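Local atomic coordinates of extracellular solute-binding protein family 1 (Arthrobacter chlorophenolicus, PDB entry 4R2F), a protein that probably captures sugars outside the cell for import and binds the glucose disaccharide laminaribiose. Residues A[128-136]-A[348-356]. Residues are numbered along the deposited sequence; the frame is centred on the assembly and turned at random.
Sequences QFDDFLPGV and LPVFKSITE
Phe132 and Phe351 face each other as a single antiparallel beta bridge, a non-hydrogen-bonded pair that, in this solute-binding-protein fold, ties the loop between helix 117-126 and strand 141-142 to the link between strand 348-349 and the short helix 352-355. The backbone bonds fall on its flanks: Lys352 N reaches Asp131 O at 2.8 Å, nearly straight, and Leu133 N reaches Val350 O at 2.8 Å. Both phenylalanines have CG beside the backbone N (chi1 -86° and -73°), which lays their side chains alongside each other. Flat apolar rings suit these facing positions: they form an offset stack, centroids 4.5 Å and planes 22° apart, with Phe351 CE1 over a face of Phe132. Val350 CG2 covers one face of the Phe351 ring.

Asp131 suits the start of helix 352-355 because its two oxygens engage one residue twice: OD1 accepts Ser353 N at 2.9 Å through its syn lone pair, and OD2 accepts Ser353 OG at 2.5 Å. The N-H groups there would probably help stabilise the carboxylate's negative charge. Leu133, branched and apolar, spreads along the other segment, CD2 against Lys352 CA and CD1 near Pro349 O and, at 4.0 Å, Thr355 CG2.

Farther out, Phe132 rests on Leu123 of helix 117-126 and on Val149 and Pro150 of strand 145-161, while Pro349 packs against Trp340. The Thr355 side chain is positioned by OG1, which donates to Lys352 O at 2.6 Å.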
loop_
_atom_site.group_PDB
_atom_site.type_symbol
_atom_site.label_atom_id
_atom_site.label_comp_id
_atom_site.label_asym_id
_atom_site.label_seq_id
_atom_site.Cartn_x
_atom_site.Cartn_y
_atom_site.Cartn_z
ATOM N N GLN A 128 11.434 18.660 13.431
ATOM C CA GLN A 128 10.529 17.882 12.587
ATOM C C GLN A 128 9.723 16.835 13.341
ATOM O O GLN A 128 8.601 16.561 12.962
ATOM C CB GLN A 128 11.238 17.239 11.379
ATOM C CG GLN A 128 10.471 17.557 10.116
ATOM C CD GLN A 128 10.852 16.753 8.898
ATOM O OE1 GLN A 128 10.057 16.649 7.953
ATOM N NE2 GLN A 128 12.051 16.213 8.884
ATOM N N PHE A 129 10.269 16.279 14.417
ATOM C CA PHE A 129 9.607 15.203 15.139
ATOM C C PHE A 129 8.215 15.585 15.667
ATOM O O PHE A 129 7.238 14.829 15.512
ATOM C CB PHE A 129 10.496 14.714 16.285
ATOM C CG PHE A 129 9.972 13.492 16.953
ATOM C CD1 PHE A 129 10.165 12.242 16.385
ATOM C CD2 PHE A 129 9.246 13.584 18.141
ATOM C CE1 PHE A 129 9.657 11.104 16.987
ATOM C CE2 PHE A 129 8.739 12.447 18.746
ATOM C CZ PHE A 129 8.948 11.205 18.175
ATOM N N ASP A 130 8.129 16.772 16.256
ATOM C CA ASP A 130 6.870 17.352 16.697
ATOM C C ASP A 130 5.842 17.494 15.577
ATOM O O ASP A 130 4.662 17.626 15.870
ATOM C CB ASP A 130 7.111 18.736 17.300
ATOM C CG ASP A 130 5.860 19.340 17.860
ATOM O OD1 ASP A 130 5.350 18.793 18.857
ATOM O OD2 ASP A 130 5.378 20.338 17.298
ATOM N N ASP A 131 6.263 17.493 14.309
ATOM C CA ASP A 131 5.324 17.603 13.164
ATOM C C ASP A 131 4.738 16.231 12.725
ATOM O O ASP A 131 3.818 16.178 11.923
ATOM C CB ASP A 131 6.026 18.300 11.994
ATOM C CG ASP A 131 5.078 18.732 10.878
ATOM O OD1 ASP A 131 3.926 19.137 11.145
ATOM O OD2 ASP A 131 5.504 18.675 9.705
ATOM N N PHE A 132 5.245 15.123 13.261
ATOM C CA PHE A 132 4.706 13.807 12.888
ATOM C C PHE A 132 3.252 13.775 13.316
ATOM O O PHE A 132 2.910 14.352 14.324
ATOM C CB PHE A 132 5.422 12.648 13.584
ATOM C CG PHE A 132 6.659 12.177 12.877
ATOM C CD1 PHE A 132 6.592 11.700 11.573
ATOM C CD2 PHE A 132 7.899 12.188 13.528
ATOM C CE1 PHE A 132 7.743 11.264 10.911
ATOM C CE2 PHE A 132 9.040 11.745 12.883
ATOM C CZ PHE A 132 8.959 11.285 11.571
ATOM N N LEU A 133 2.410 13.090 12.556
ATOM C CA LEU A 133 1.040 12.869 12.982
ATOM C C LEU A 133 1.040 11.917 14.166
ATOM O O LEU A 133 1.998 11.161 14.364
ATOM C CB LEU A 133 0.172 12.329 11.844
ATOM C CG LEU A 133 -0.138 13.327 10.720
ATOM C CD1 LEU A 133 -0.643 12.557 9.513
ATOM C CD2 LEU A 133 -1.167 14.363 11.171
ATOM N N PRO A 134 -0.027 11.967 14.977
ATOM C CA PRO A 134 -0.085 11.062 16.117
ATOM C C PRO A 134 -0.136 9.601 15.675
ATOM O O PRO A 134 -0.801 9.259 14.695
ATOM C CB PRO A 134 -1.392 11.463 16.837
ATOM C CG PRO A 134 -1.761 12.799 16.290
ATOM C CD PRO A 134 -1.220 12.835 14.889
ATOM N N GLY A 135 0.591 8.754 16.390
ATOM C CA GLY A 135 0.586 7.315 16.156
ATOM C C GLY A 135 1.428 6.796 14.993
ATOM O O GLY A 135 1.430 5.584 14.738
ATOM N N VAL A 136 2.130 7.666 14.266
ATOM C CA VAL A 136 2.806 7.182 13.047
ATOM C C VAL A 136 4.212 6.638 13.310
ATOM O O VAL A 136 4.694 5.833 12.522
ATOM C CB VAL A 136 2.815 8.193 11.884
ATOM C CG1 VAL A 136 1.393 8.633 11.570
ATOM C CG2 VAL A 136 3.721 9.384 12.154
ATOM N N LEU A 348 -0.920 9.308 1.560
ATOM C CA LEU A 348 -1.082 10.351 2.559
ATOM C C LEU A 348 0.271 10.696 3.153
ATOM O O LEU A 348 1.133 9.837 3.241
ATOM C CB LEU A 348 -2.031 9.878 3.660
ATOM C CG LEU A 348 -3.500 9.728 3.279
ATOM C CD1 LEU A 348 -4.216 8.879 4.303
ATOM C CD2 LEU A 348 -4.186 11.066 3.163
ATOM N N PRO A 349 0.473 11.957 3.561
ATOM C CA PRO A 349 1.679 12.302 4.337
ATOM C C PRO A 349 1.605 11.840 5.786
ATOM O O PRO A 349 0.534 11.481 6.268
ATOM C CB PRO A 349 1.724 13.836 4.276
ATOM C CG PRO A 349 0.333 14.257 3.976
ATOM C CD PRO A 349 -0.345 13.140 3.236
ATOM N N VAL A 350 2.753 11.820 6.462
ATOM C CA VAL A 350 2.799 11.482 7.891
ATOM C C VAL A 350 3.149 12.711 8.750
ATOM O O VAL A 350 3.350 12.595 9.970
ATOM C CB VAL A 350 3.804 10.350 8.205
ATOM C CG1 VAL A 350 3.366 9.054 7.521
ATOM C CG2 VAL A 350 5.232 10.743 7.829
ATOM N N PHE A 351 3.222 13.860 8.096
ATOM C CA PHE A 351 3.568 15.122 8.744
ATOM C C PHE A 351 2.391 16.075 8.694
ATOM O O PHE A 351 1.809 16.305 7.641
ATOM C CB PHE A 351 4.768 15.765 8.065
ATOM C CG PHE A 351 6.067 15.065 8.347
ATOM C CD1 PHE A 351 6.580 15.011 9.637
ATOM C CD2 PHE A 351 6.785 14.469 7.327
ATOM C CE1 PHE A 351 7.777 14.362 9.894
ATOM C CE2 PHE A 351 7.976 13.816 7.583
ATOM C CZ PHE A 351 8.470 13.757 8.871
ATOM N N LYS A 352 2.066 16.642 9.853
ATOM C CA LYS A 352 0.911 17.539 10.005
ATOM C C LYS A 352 0.937 18.751 9.060
ATOM O O LYS A 352 -0.083 19.089 8.452
ATOM C CB LYS A 352 0.806 18.006 11.463
ATOM C CG LYS A 352 -0.386 18.894 11.720
ATOM C CD LYS A 352 -0.771 18.924 13.185
ATOM C CE LYS A 352 -2.227 19.337 13.325
ATOM N NZ LYS A 352 -2.476 20.075 14.587
ATOM N N SER A 353 2.104 19.385 8.926
ATOM C CA SER A 353 2.247 20.541 8.056
ATOM C C SER A 353 1.895 20.198 6.618
ATOM O O SER A 353 1.315 21.009 5.910
ATOM C CB SER A 353 3.673 21.093 8.108
ATOM O OG SER A 353 4.633 20.085 7.810
ATOM N N ILE A 354 2.255 18.999 6.172
ATOM C CA ILE A 354 1.963 18.607 4.792
ATOM C C ILE A 354 0.459 18.390 4.637
ATOM O O ILE A 354 -0.120 18.781 3.624
ATOM C CB ILE A 354 2.746 17.356 4.359
ATOM C CG1 ILE A 354 4.244 17.608 4.516
ATOM C CG2 ILE A 354 2.424 17.037 2.908
ATOM C CD1 ILE A 354 5.152 16.423 4.233
ATOM N N THR A 355 -0.179 17.808 5.650
ATOM C CA THR A 355 -1.646 17.606 5.607
ATOM C C THR A 355 -2.433 18.911 5.636
ATOM O O THR A 355 -3.626 18.908 5.372
ATOM C CB THR A 355 -2.209 16.771 6.792
ATOM O OG1 THR A 355 -2.070 17.505 8.018
ATOM C CG2 THR A 355 -1.543 15.406 6.904
ATOM N N GLU A 356 -1.773 20.008 5.984
ATOM C CA GLU A 356 -2.390 21.337 5.991
ATOM C C GLU A 356 -1.966 22.215 4.820
ATOM O O GLU A 356 -2.368 23.366 4.710
ATOM C CB GLU A 356 -2.011 22.016 7.294
ATOM C CG GLU A 356 -2.610 21.293 8.491
ATOM C CD GLU A 356 -2.175 21.886 9.816
ATOM O OE1 GLU A 356 -1.157 22.611 9.837
ATOM O OE2 GLU A 356 -2.852 21.625 10.835
#